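Local coordinates for putative TetR transcriptional regulator (Rhodococcus sp., PDB 2I10), which probably binds DNA as a TetR-family transcriptional regulator, a dimer of all-helical subunits whose helix-turn-helix heads are predicted to contact the DNA, at residues E75-R80 with L88-G93; G93-F98 with E182-A187; Q103-G106 with V110-G113; D140-A145 with G149-G154; A161-A166 with I189-V194. All blocks are in the same frame, centred on the assembly; numbering follows the deposited sequence.

Contact 1 of 5, residues E75-R80 with L88-G93; sequences EEAMVR and LDFLTG
R80 presents one face of its guanidinium to D89 OD1, which stands 3.0 Å above the guanidinium plane and toward its rim. R80 NH1 is 3.1 Å from D89 OD1. The guanidinium and carboxylate planes are 60° apart and the side chains cross at about a right angle, leaving a salt bridge of charge alone, with none of the N-H groups aimed at the oxygen. The arginine reaches this position by bending at chi2 and chi3, which also brings its CG to 3.6 Å from D89 CG. Its NH2 makes a salt bridge to E85. Deeper in, A77 turns its methyl toward helix 83-98, and A77 CB meets F90 CB at 3.7 Å. With its CG anti to the backbone N (chi1 -172°), F90 carries its ring on toward V168 of helix 157-177, while A77 CB still comes obliquely to that ring. Selenomethionine 78 starts out facing away, yet its chain curls back until M78 CE is 4.3 Å from F90 CB. In the fold, the last part of helix 71-78 and the residues after it pack here on helix 83-98. The small A77 allows close backbones, its CA only 5.2 Å from the CA of F90. The chemistry is thus split: an apolar, buried patch between the helices, and at its margin an ion pair that is purely electrostatic, the direction of the arginine's N-H groups being set by partners such as E85.

Contact 2 of 5, residues G93-F98 with E182-A187; sequences GRVEVF and EELTAA
V95 and L184 meet obliquely where helix 83-98 packs on helix 181-192, within the all-helical C-terminal domain of the TetR fold. The valine points its whole fork at the other helix, and its two methyls divide the work. CG1, anti to the backbone N (chi1 168°), comes against T185 and the root of L184, with V95 CG1 3.9 Å from L184 CB. CG2 lies beside the backbone N instead and faces the L184 backbone, V95 CG2 standing 3.9 Å from L184 O. L184 returns the approach with its CB and CG. Its side chain also touches E174 and A175 of helix 157-177, as well as R162 of the second subunit, so this leucine is shared by three packing surfaces.

T185 stands obliquely to V95 and offers its hydroxyl rather than its methyl. The oxygen is already hydrogen-bonded to R181 O one turn earlier in its own helix, so the valine meets a polar atom that has its partner. The area is small, 155 Å² over both sides, and the nearest CA atoms, those of V95 and T185, are 6.3 Å apart. A single branched side chain therefore bridges the helices. From the same helix as L184, E183 pairs with R162 of the second subunit, which places this packing beside the dimer interface. The tightest approach is V95 CG1 to T185 OG1, at 3.5 Å.

Contact 3 of 5, residues Q103-G106 with V110-G113; sequences QPFG and VQAG
A side-chain-to-backbone hydrogen bond holds a tight turn against the short helix that follows it: Q111 of helix 108-112 reaches back to the carbonyl of F105, in the loop after helix 83-98. The bond from Q111 NE2 to F105 O is short, 2.6 Å, and nearly straight at 167°. It lies in the carbonyl plane on a lone pair, with the acceptor also in the plane of the glutamine amide. The bend at chi2 (-66°) folds the amide back over the loop, where NE2 arrives at the edge of the F105 ring, the ring and amide planes being 85° apart. Q111 NE2 lies 3.5 Å from F105 CB.

The turn itself is type I, from Q103 to G106, and Q103 ties it internally. F105 N donates to Q103 OE1 at 2.8 Å, while Q103 NE2 donates to G106 O at 2.7 Å. G106 takes a positive phi, and a side chain there would press on V110 CG1. A leucine in place of Q111 would probably leave F105 O without this donor and strip two bonds from the dimer, because the amide also pairs with A112 O and L114 N of the second subunit.

Around the contact, F105 touches Q18 and Q111 touches W25, both on helix 15-27 of the DNA-binding head, while V110 packs on S172 and V173 of helix 157-177.

Contact 4 of 5, residues D140-A145 with G149-G154; sequences DRFEKA and GDLPAG
The F142 ring is approached obliquely by L151 CD2, which is 3.7 Å from F142 CB. The R141 guanidinium has K144 CE over one face, and at its edge, in plane, a water and the amide nitrogen of A145. The water accepts from R141 NH1 at 2.8 Å and donates to D150 OD1 at 2.7 Å, linking arginine and aspartate whose charged groups stay apart.

One turn on from F142 and R141, A145 receives the returning loop. Its CB faces the chain after the helix, 3.7 Å from L151 CB and near D150 OD2. Its carbonyl closes the end of helix 121-148: A145 O takes G149 N at 2.7 Å and L151 N at 3.2 Å, from opposite faces of the carbonyl plane. The L151 bond is straight, 171°, although its donor stands well above that plane. G149 makes the turn with positive phi, at angles that would jam a CB against the preceding carbonyl.

D150 carries its CG between the backbone N and carbonyl carbon (chi1 55°), which sends the carboxylate back toward the helix; OD2 accepts from A83 N at the start of helix 83-98. Replacing D150 by an alanine would probably leave A83 N without this acceptor and the bridging water without its link to the loop. R141 NH2 also bonds R80 O. The chemistry implies that the end of this long helix is held by backbone bonds, while a buried carboxylate, its charge probably eased by the nearby arginine, joins the loop to helix 83-98.

Contact 5 of 5, residues A161-A166 with I189-V194; sequences ARYVMA and ILAAQV. With NPO (p-nitrophenol), chain C.
Helix 157-177 meets the end of helix 181-192 and the residues just after it at the dimer interface of the TetR ligand-binding domain, and the first of these helices also supplies R162 to the p-nitrophenol pocket. Y163 does the touching. With its CG anti to the backbone N (chi1 159°), the ring extends across to the other helix, and Y163 OH donates to A191 O at 2.6 Å. The donor is tilted 23° from the carbonyl plane, and the oxygen lies at the ring's edge. A191 O also accepts from V194 N, which comes from the opposite face of that plane, so two bonds grip one buried carbonyl near the end of helix 181-192.

V194 CG1 sits over one face of the tyrosine, toward its rim. It is 4.0 Å from the Y163 ring centroid and 21° off the normal, a CH-pi contact. The other branch follows the ring to the hydroxyl, V194 CG2 being 3.4 Å from Y163 OH. The A191 methyl, too, is close to that hydroxyl, with A191 CB at 3.3 Å.

R162 leaves the same helix in another direction, turning its guanidinium edge to p-nitrophenol and making a salt bridge to E174 of the second subunit. R131 and R135 of helix 121-148 join it in the pocket. Helix 83-98 packs alongside, V87 against V164 and L91 against A191, while across the dimer V194 meets V194 of the second subunit.

Helix 83-98 carries contacts 1 and 2 in succession, their centres 13 Å apart and G93 shared. Helix 181-192 similarly joins contact 2 to contact 5, also 13 Å centre to centre. Contacts 1 and 5 touch through L88 and L91 on A191 and A192, and contact 1 reaches contact 4 where R141 NH2 lies 2.9 Å from R80 O. Contact 4 in turn meets contact 5 through F142 on A161 and V164. Contact 3 lies at the other end, 32 Å from contact 4 centre to centre, near the DNA-binding head, and touches contact 2 through F98 O and Q103 CB at 4.0 Å. Contact 5 holds pocket residue R162. Contacts 2, 3 and 5 touch the second subunit.

Contact 1 of 5, residues E75-R80 with L88-G93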
# COMPACT_ATOMS: atom_id res chain seq x y z
N GLU B 75 -17.81 8.55 5.10
CA GLU B 75 -19.14 8.83 5.65
C GLU B 75 -20.26 8.57 4.66
O GLU B 75 -21.25 7.94 5.02
CB GLU B 75 -19.17 10.24 6.25
CG GLU B 75 -18.38 10.25 7.57
CD GLU B 75 -18.23 11.60 8.20
OE1 GLU B 75 -18.42 12.61 7.48
OE2 GLU B 75 -17.92 11.65 9.44
N GLU B 76 -20.08 9.00 3.42
CA GLU B 76 -21.08 8.73 2.40
C GLU B 76 -21.25 7.24 2.16
O GLU B 76 -22.37 6.77 1.96
CB GLU B 76 -20.85 9.54 1.10
CG GLU B 76 -19.91 8.95 0.04
CD GLU B 76 -19.51 9.97 -1.07
OE1 GLU B 76 -19.69 11.21 -0.87
OE2 GLU B 76 -19.01 9.53 -2.14
N ALA B 77 -20.16 6.49 2.21
CA ALA B 77 -20.25 5.04 2.07
C ALA B 77 -20.94 4.39 3.29
O ALA B 77 -21.70 3.46 3.14
CB ALA B 77 -18.86 4.45 1.85
N MSE B 78 -20.70 4.89 4.50
CA MSE B 78 -21.21 4.24 5.71
C MSE B 78 -22.74 4.30 5.82
O MSE B 78 -23.32 3.54 6.58
CB MSE B 78 -20.55 4.83 6.96
CG MSE B 78 -19.03 4.61 7.05
SE MSE B 78 -18.47 2.71 7.09
CE MSE B 78 -18.09 2.47 5.21
N VAL B 79 -23.36 5.20 5.04
CA VAL B 79 -24.82 5.41 5.04
C VAL B 79 -25.59 4.26 4.37
O VAL B 79 -26.78 4.12 4.55
CB VAL B 79 -25.20 6.83 4.48
CG1 VAL B 79 -26.69 6.98 4.28
CG2 VAL B 79 -24.74 7.90 5.44
N ARG B 80 -24.91 3.41 3.63
CA ARG B 80 -25.55 2.23 3.05
C ARG B 80 -26.16 1.35 4.14
O ARG B 80 -25.65 1.31 5.27
CB ARG B 80 -24.55 1.41 2.20
CG ARG B 80 -23.85 2.20 1.07
CD ARG B 80 -24.77 3.07 0.22
NE ARG B 80 -25.54 2.32 -0.77
CZ ARG B 80 -25.55 2.57 -2.09
NH1 ARG B 80 -24.82 3.55 -2.62
NH2 ARG B 80 -26.30 1.82 -2.90
N LEU B 88 -18.39 -2.37 0.58
CA LEU B 88 -18.39 -2.53 -0.86
C LEU B 88 -18.34 -1.19 -1.62
O LEU B 88 -17.49 -1.00 -2.52
CB LEU B 88 -19.59 -3.39 -1.32
CG LEU B 88 -19.78 -3.40 -2.84
CD1 LEU B 88 -18.79 -4.32 -3.55
CD2 LEU B 88 -21.18 -3.84 -3.21
N ASP B 89 -19.28 -0.30 -1.27
CA ASP B 89 -19.36 1.07 -1.76
C ASP B 89 -18.03 1.78 -1.55
O ASP B 89 -17.46 2.35 -2.46
CB ASP B 89 -20.36 1.79 -0.88
CG ASP B 89 -21.42 2.53 -1.63
OD1 ASP B 89 -22.24 1.82 -2.29
OD2 ASP B 89 -21.47 3.80 -1.48
N PHE B 90 -17.54 1.76 -0.32
CA PHE B 90 -16.28 2.38 -0.01
C PHE B 90 -15.09 1.87 -0.86
O PHE B 90 -14.30 2.65 -1.43
CB PHE B 90 -15.93 2.23 1.45
CG PHE B 90 -14.74 3.02 1.82
CD1 PHE B 90 -14.72 4.40 1.58
CD2 PHE B 90 -13.62 2.41 2.37
CE1 PHE B 90 -13.60 5.16 1.87
CE2 PHE B 90 -12.51 3.17 2.68
CZ PHE B 90 -12.49 4.53 2.44
N LEU B 91 -14.98 0.55 -0.95
CA LEU B 91 -13.81 -0.05 -1.63
C LEU B 91 -13.83 0.19 -3.12
O LEU B 91 -12.79 0.57 -3.70
CB LEU B 91 -13.65 -1.55 -1.31
CG LEU B 91 -13.30 -1.95 0.10
CD1 LEU B 91 -13.17 -3.53 0.18
CD2 LEU B 91 -12.05 -1.23 0.67
N THR B 92 -14.99 -0.00 -3.77
CA THR B 92 -15.13 0.29 -5.20
C THR B 92 -15.00 1.81 -5.55
O THR B 92 -14.49 2.18 -6.61
CB THR B 92 -16.47 -0.22 -5.79
OG1 THR B 92 -17.57 0.44 -5.14
CG2 THR B 92 -16.63 -1.72 -5.66
N GLY B 93 -15.48 2.68 -4.67
CA GLY B 93 -15.30 4.13 -4.79
C GLY B 93 -13.83 4.53 -4.75
O GLY B 93 -13.40 5.40 -5.51

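Contact 2 of 5, residues G93-F98 with E182-A187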
# COMPACT_ATOMS: atom_id res chain seq x y z
N GLY B 93 -15.48 2.68 -4.67
CA GLY B 93 -15.30 4.13 -4.79
C GLY B 93 -13.83 4.53 -4.75
O GLY B 93 -13.40 5.40 -5.51
N ARG B 94 -13.06 3.89 -3.86
CA ARG B 94 -11.64 4.15 -3.73
C ARG B 94 -10.94 3.73 -4.99
O ARG B 94 -10.07 4.43 -5.48
CB ARG B 94 -11.01 3.43 -2.53
CG ARG B 94 -11.26 4.03 -1.13
CD ARG B 94 -11.92 5.39 -1.21
NE ARG B 94 -10.98 6.48 -1.11
CZ ARG B 94 -11.24 7.73 -1.45
NH1 ARG B 94 -12.43 8.08 -1.95
NH2 ARG B 94 -10.30 8.64 -1.30
N VAL B 95 -11.33 2.59 -5.54
CA VAL B 95 -10.73 2.11 -6.78
C VAL B 95 -10.98 3.11 -7.93
O VAL B 95 -10.12 3.31 -8.77
CB VAL B 95 -11.22 0.67 -7.16
CG1 VAL B 95 -10.81 0.32 -8.60
CG2 VAL B 95 -10.62 -0.39 -6.21
N GLU B 96 -12.16 3.72 -7.99
CA GLU B 96 -12.41 4.80 -8.93
C GLU B 96 -11.43 5.97 -8.70
O GLU B 96 -10.80 6.42 -9.65
CB GLU B 96 -13.86 5.29 -8.86
CG GLU B 96 -14.99 4.20 -9.04
CD GLU B 96 -16.44 4.74 -8.68
OE1 GLU B 96 -16.59 5.65 -7.80
OE2 GLU B 96 -17.43 4.25 -9.28
N VAL B 97 -11.31 6.47 -7.47
CA VAL B 97 -10.37 7.55 -7.16
C VAL B 97 -8.91 7.18 -7.51
O VAL B 97 -8.21 7.96 -8.15
CB VAL B 97 -10.48 8.07 -5.69
CG1 VAL B 97 -9.27 8.93 -5.31
CG2 VAL B 97 -11.74 8.87 -5.52
N PHE B 98 -8.48 5.98 -7.13
CA PHE B 98 -7.09 5.51 -7.28
C PHE B 98 -6.67 5.35 -8.74
O PHE B 98 -5.47 5.44 -9.10
CB PHE B 98 -6.94 4.14 -6.65
CG PHE B 98 -7.12 4.11 -5.18
CD1 PHE B 98 -6.98 5.26 -4.42
CD2 PHE B 98 -7.37 2.91 -4.54
CE1 PHE B 98 -7.12 5.22 -3.06
CE2 PHE B 98 -7.47 2.84 -3.19
CZ PHE B 98 -7.37 4.00 -2.44
N GLU B 182 -10.79 -2.43 -14.43
CA GLU B 182 -11.86 -3.44 -14.33
C GLU B 182 -11.42 -4.61 -13.43
O GLU B 182 -12.21 -5.16 -12.64
CB GLU B 182 -12.30 -3.92 -15.72
CG GLU B 182 -12.82 -2.79 -16.65
CD GLU B 182 -13.34 -3.27 -18.00
OE1 GLU B 182 -13.74 -4.46 -18.13
OE2 GLU B 182 -13.37 -2.45 -18.95
N GLU B 183 -10.16 -4.98 -13.56
CA GLU B 183 -9.58 -6.00 -12.72
C GLU B 183 -9.52 -5.57 -11.24
O GLU B 183 -9.80 -6.37 -10.33
CB GLU B 183 -8.19 -6.31 -13.23
CG GLU B 183 -7.50 -7.44 -12.53
CD GLU B 183 -6.26 -7.88 -13.29
OE1 GLU B 183 -6.34 -8.04 -14.51
OE2 GLU B 183 -5.22 -8.07 -12.64
N LEU B 184 -9.13 -4.32 -10.98
CA LEU B 184 -9.05 -3.83 -9.60
C LEU B 184 -10.43 -3.71 -8.96
O LEU B 184 -10.61 -3.99 -7.76
CB LEU B 184 -8.26 -2.50 -9.52
CG LEU B 184 -7.50 -2.31 -8.21
CD1 LEU B 184 -6.61 -3.51 -7.88
CD2 LEU B 184 -6.69 -1.02 -8.20
N THR B 185 -11.41 -3.30 -9.76
CA THR B 185 -12.79 -3.22 -9.32
C THR B 185 -13.31 -4.62 -8.96
O THR B 185 -13.97 -4.77 -7.92
CB THR B 185 -13.67 -2.56 -10.41
OG1 THR B 185 -13.30 -1.17 -10.52
CG2 THR B 185 -15.16 -2.68 -10.08
N ALA B 186 -13.01 -5.62 -9.80
CA ALA B 186 -13.35 -7.01 -9.48
C ALA B 186 -12.67 -7.44 -8.17
O ALA B 186 -13.31 -8.02 -7.31
CB ALA B 186 -13.02 -7.97 -10.65
N ALA B 187 -11.41 -7.08 -7.98
CA ALA B 187 -10.72 -7.36 -6.73
C ALA B 187 -11.37 -6.72 -5.50
O ALA B 187 -11.42 -7.35 -4.43
CB ALA B 187 -9.25 -6.95 -6.82

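Contact 3 of 5, residues Q103-G106 with V110-G113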
# COMPACT_ATOMS: atom_id res chain seq x y z
N GLN B 103 -2.07 6.77 -10.92
CA GLN B 103 -1.32 7.48 -9.89
C GLN B 103 -0.24 6.66 -9.20
O GLN B 103 -0.60 5.86 -8.32
CB GLN B 103 -2.37 7.90 -8.83
CG GLN B 103 -1.95 9.06 -7.95
CD GLN B 103 -1.06 8.65 -6.81
OE1 GLN B 103 0.15 8.80 -6.87
NE2 GLN B 103 -1.66 8.15 -5.74
N PRO B 104 1.06 6.90 -9.51
CA PRO B 104 2.15 5.95 -9.16
C PRO B 104 2.68 5.96 -7.72
O PRO B 104 3.46 5.10 -7.37
CB PRO B 104 3.28 6.33 -10.12
CG PRO B 104 3.12 7.81 -10.29
CD PRO B 104 1.60 8.09 -10.20
N PHE B 105 2.28 6.94 -6.91
CA PHE B 105 2.75 7.05 -5.53
C PHE B 105 1.93 6.21 -4.53
O PHE B 105 2.38 5.90 -3.41
CB PHE B 105 2.76 8.53 -5.07
CG PHE B 105 3.76 9.38 -5.82
CD1 PHE B 105 3.34 10.19 -6.86
CD2 PHE B 105 5.11 9.33 -5.48
CE1 PHE B 105 4.25 10.96 -7.54
CE2 PHE B 105 6.03 10.10 -6.18
CZ PHE B 105 5.60 10.92 -7.21
N GLY B 106 0.71 5.86 -4.92
CA GLY B 106 -0.23 5.29 -3.99
C GLY B 106 -0.74 6.46 -3.16
O GLY B 106 -0.37 7.63 -3.42
N VAL B 110 0.22 4.89 2.21
CA VAL B 110 1.16 4.01 1.52
C VAL B 110 2.55 4.70 1.49
O VAL B 110 3.53 4.12 1.95
CB VAL B 110 0.68 3.60 0.10
CG1 VAL B 110 1.83 3.03 -0.73
CG2 VAL B 110 -0.50 2.58 0.19
N GLN B 111 2.61 5.93 0.99
CA GLN B 111 3.84 6.74 0.97
C GLN B 111 4.54 6.90 2.34
O GLN B 111 5.79 6.73 2.44
CB GLN B 111 3.54 8.11 0.34
CG GLN B 111 3.42 8.05 -1.17
CD GLN B 111 4.77 7.70 -1.83
OE1 GLN B 111 5.80 8.29 -1.48
NE2 GLN B 111 4.76 6.74 -2.78
N ALA B 112 3.75 7.21 3.38
CA ALA B 112 4.29 7.36 4.75
C ALA B 112 4.88 6.05 5.29
O ALA B 112 5.73 6.08 6.17
CB ALA B 112 3.21 7.87 5.71
N GLY B 113 4.44 4.91 4.75
CA GLY B 113 4.90 3.59 5.21
C GLY B 113 6.24 3.17 4.61
O GLY B 113 6.81 2.14 5.02

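Contact 4 of 5, residues D140-A145 with G149-G154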
# COMPACT_ATOMS: atom_id res chain seq x y z
N ASP B 140 -17.70 1.77 14.19
CA ASP B 140 -19.05 2.29 14.56
C ASP B 140 -20.02 1.65 13.61
O ASP B 140 -21.10 1.23 14.03
CB ASP B 140 -19.13 3.82 14.38
CG ASP B 140 -18.42 4.58 15.47
OD1 ASP B 140 -18.15 3.96 16.53
OD2 ASP B 140 -18.13 5.81 15.30
N ARG B 141 -19.66 1.55 12.33
CA ARG B 141 -20.58 0.91 11.34
C ARG B 141 -20.86 -0.57 11.68
O ARG B 141 -21.99 -1.06 11.51
CB ARG B 141 -20.06 1.00 9.90
CG ARG B 141 -21.06 0.64 8.78
CD ARG B 141 -22.34 1.49 8.84
NE ARG B 141 -23.45 0.99 8.02
CZ ARG B 141 -24.33 0.07 8.45
NH1 ARG B 141 -24.22 -0.48 9.64
NH2 ARG B 141 -25.33 -0.27 7.69
N PHE B 142 -19.81 -1.25 12.16
CA PHE B 142 -19.88 -2.67 12.52
C PHE B 142 -20.76 -2.87 13.78
O PHE B 142 -21.51 -3.84 13.87
CB PHE B 142 -18.48 -3.26 12.69
CG PHE B 142 -17.72 -3.44 11.36
CD1 PHE B 142 -18.37 -3.29 10.13
CD2 PHE B 142 -16.37 -3.79 11.34
CE1 PHE B 142 -17.69 -3.50 8.94
CE2 PHE B 142 -15.72 -3.98 10.13
CZ PHE B 142 -16.38 -3.85 8.94
N GLU B 143 -20.68 -1.90 14.70
CA GLU B 143 -21.45 -1.90 15.96
C GLU B 143 -22.96 -1.75 15.65
O GLU B 143 -23.81 -2.47 16.23
CB GLU B 143 -20.93 -0.81 16.91
CG GLU B 143 -21.67 -0.69 18.21
CD GLU B 143 -21.27 0.53 19.02
OE1 GLU B 143 -21.47 1.67 18.52
OE2 GLU B 143 -20.81 0.35 20.18
N LYS B 144 -23.27 -0.89 14.69
CA LYS B 144 -24.64 -0.68 14.23
C LYS B 144 -25.13 -1.90 13.47
O LYS B 144 -26.26 -2.29 13.63
CB LYS B 144 -24.68 0.55 13.31
CG LYS B 144 -25.92 0.72 12.46
CD LYS B 144 -25.84 1.97 11.61
CE LYS B 144 -27.10 2.18 10.71
NZ LYS B 144 -28.39 1.67 11.28
N ALA B 145 -24.28 -2.47 12.60
CA ALA B 145 -24.66 -3.70 11.91
C ALA B 145 -24.92 -4.91 12.82
O ALA B 145 -25.74 -5.75 12.49
CB ALA B 145 -23.68 -4.06 10.77
N GLY B 149 -28.37 -6.48 12.80
CA GLY B 149 -28.35 -7.92 12.60
C GLY B 149 -27.85 -8.36 11.23
O GLY B 149 -27.94 -9.53 10.92
N ASP B 150 -27.32 -7.45 10.41
CA ASP B 150 -26.75 -7.85 9.12
C ASP B 150 -25.30 -8.32 9.27
O ASP B 150 -24.75 -8.93 8.38
CB ASP B 150 -26.83 -6.76 8.05
CG ASP B 150 -26.21 -5.45 8.50
OD1 ASP B 150 -26.91 -4.65 9.16
OD2 ASP B 150 -25.03 -5.20 8.18
N LEU B 151 -24.68 -8.00 10.40
CA LEU B 151 -23.40 -8.60 10.79
C LEU B 151 -23.70 -9.68 11.81
O LEU B 151 -24.35 -9.42 12.81
CB LEU B 151 -22.45 -7.54 11.36
CG LEU B 151 -20.96 -7.62 11.07
CD1 LEU B 151 -20.63 -7.85 9.57
CD2 LEU B 151 -20.33 -6.32 11.57
N PRO B 152 -23.26 -10.92 11.53
CA PRO B 152 -23.52 -12.05 12.44
C PRO B 152 -22.96 -11.79 13.82
O PRO B 152 -21.86 -11.23 13.93
CB PRO B 152 -22.79 -13.23 11.79
CG PRO B 152 -22.01 -12.68 10.67
CD PRO B 152 -22.50 -11.32 10.33
N ALA B 153 -23.69 -12.21 14.86
CA ALA B 153 -23.26 -11.97 16.23
C ALA B 153 -21.95 -12.71 16.47
O ALA B 153 -21.76 -13.78 15.95
CB ALA B 153 -24.32 -12.42 17.22
N GLY B 154 -21.03 -12.14 17.24
CA GLY B 154 -19.75 -12.81 17.48
C GLY B 154 -18.71 -12.46 16.40
O GLY B 154 -17.60 -12.97 16.43
O HOH W 1 -26.55 -1.98 9.64

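Contact 5 of 5, residues A161-A166 with I189-V194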
# COMPACT_ATOMS: atom_id res chain seq x y z
N ALA B 161 -12.33 -4.67 10.94
CA ALA B 161 -11.89 -3.28 10.66
C ALA B 161 -10.46 -3.20 10.12
O ALA B 161 -10.20 -2.49 9.16
CB ALA B 161 -12.00 -2.40 11.92
N ARG B 162 -9.54 -3.91 10.77
CA ARG B 162 -8.15 -3.98 10.33
C ARG B 162 -8.08 -4.58 8.94
O ARG B 162 -7.34 -4.12 8.08
CB ARG B 162 -7.33 -4.81 11.35
CG ARG B 162 -5.80 -4.71 11.22
CD ARG B 162 -5.28 -3.26 11.43
NE ARG B 162 -5.48 -2.79 12.79
CZ ARG B 162 -5.12 -1.60 13.28
NH1 ARG B 162 -4.54 -0.69 12.50
NH2 ARG B 162 -5.38 -1.32 14.55
N TYR B 163 -8.88 -5.60 8.68
CA TYR B 163 -8.86 -6.16 7.35
C TYR B 163 -9.31 -5.13 6.30
O TYR B 163 -8.72 -5.05 5.24
CB TYR B 163 -9.72 -7.41 7.25
CG TYR B 163 -10.10 -7.70 5.83
CD1 TYR B 163 -9.23 -8.39 4.98
CD2 TYR B 163 -11.32 -7.26 5.32
CE1 TYR B 163 -9.59 -8.63 3.67
CE2 TYR B 163 -11.66 -7.48 4.00
CZ TYR B 163 -10.79 -8.18 3.19
OH TYR B 163 -11.16 -8.44 1.87
N VAL B 164 -10.37 -4.38 6.59
CA VAL B 164 -10.87 -3.34 5.64
C VAL B 164 -9.82 -2.31 5.35
O VAL B 164 -9.71 -1.86 4.22
CB VAL B 164 -12.19 -2.63 6.14
CG1 VAL B 164 -12.59 -1.44 5.21
CG2 VAL B 164 -13.35 -3.64 6.25
N MSE B 165 -9.06 -1.90 6.38
CA MSE B 165 -7.97 -0.95 6.22
C MSE B 165 -6.86 -1.52 5.32
O MSE B 165 -6.36 -0.86 4.42
CB MSE B 165 -7.39 -0.60 7.58
CG MSE B 165 -8.40 0.18 8.55
SE MSE B 165 -7.64 0.25 10.34
CE MSE B 165 -6.21 1.55 10.10
N ALA B 166 -6.44 -2.75 5.61
CA ALA B 166 -5.51 -3.51 4.74
C ALA B 166 -6.03 -3.59 3.30
O ALA B 166 -5.29 -3.33 2.34
CB ALA B 166 -5.26 -4.91 5.34
N ILE B 189 -14.57 -5.87 -5.15
CA ILE B 189 -15.80 -6.64 -4.98
C ILE B 189 -15.53 -7.96 -4.24
O ILE B 189 -16.27 -8.30 -3.31
CB ILE B 189 -16.53 -6.89 -6.32
CG1 ILE B 189 -17.12 -5.57 -6.83
CG2 ILE B 189 -17.64 -7.93 -6.16
CD1 ILE B 189 -17.64 -5.60 -8.31
N LEU B 190 -14.49 -8.69 -4.62
CA LEU B 190 -14.07 -9.88 -3.84
C LEU B 190 -13.66 -9.51 -2.41
O LEU B 190 -13.97 -10.23 -1.45
CB LEU B 190 -12.92 -10.59 -4.55
CG LEU B 190 -13.18 -11.24 -5.90
CD1 LEU B 190 -11.86 -11.63 -6.53
CD2 LEU B 190 -14.07 -12.45 -5.72
N ALA B 191 -12.95 -8.39 -2.26
CA ALA B 191 -12.48 -8.02 -0.92
C ALA B 191 -13.66 -7.74 0.00
O ALA B 191 -13.64 -8.14 1.17
CB ALA B 191 -11.51 -6.83 -0.95
N ALA B 192 -14.70 -7.11 -0.54
CA ALA B 192 -15.88 -6.75 0.25
C ALA B 192 -16.62 -7.99 0.79
O ALA B 192 -17.27 -7.93 1.85
CB ALA B 192 -16.82 -5.88 -0.56
N GLN B 193 -16.48 -9.11 0.09
CA GLN B 193 -17.12 -10.38 0.46
C GLN B 193 -16.80 -10.81 1.87
O GLN B 193 -17.58 -11.52 2.49
CB GLN B 193 -16.69 -11.51 -0.50
CG GLN B 193 -17.58 -11.71 -1.71
CD GLN B 193 -16.96 -12.71 -2.73
OE1 GLN B 193 -15.99 -13.43 -2.42
NE2 GLN B 193 -17.56 -12.77 -3.93
N VAL B 194 -15.64 -10.40 2.37
CA VAL B 194 -15.23 -10.70 3.73
C VAL B 194 -16.12 -10.05 4.80
O VAL B 194 -16.21 -10.56 5.90
CB VAL B 194 -13.75 -10.33 3.96
CG1 VAL B 194 -13.34 -10.57 5.42
CG2 VAL B 194 -12.86 -11.17 2.98
C1 NPO C . -3.52 0.61 16.35
C2 NPO C . -2.15 0.76 16.40
C3 NPO C . -1.46 1.35 15.37
C4 NPO C . -2.13 1.81 14.27
C5 NPO C . -3.51 1.68 14.19
C6 NPO C . -4.21 1.09 15.23
OH NPO C . -1.38 2.37 13.30
N1 NPO C . -4.12 -0.00 17.48
O2 NPO C . -3.38 -0.28 18.43
O3 NPO C . -5.33 -0.25 17.55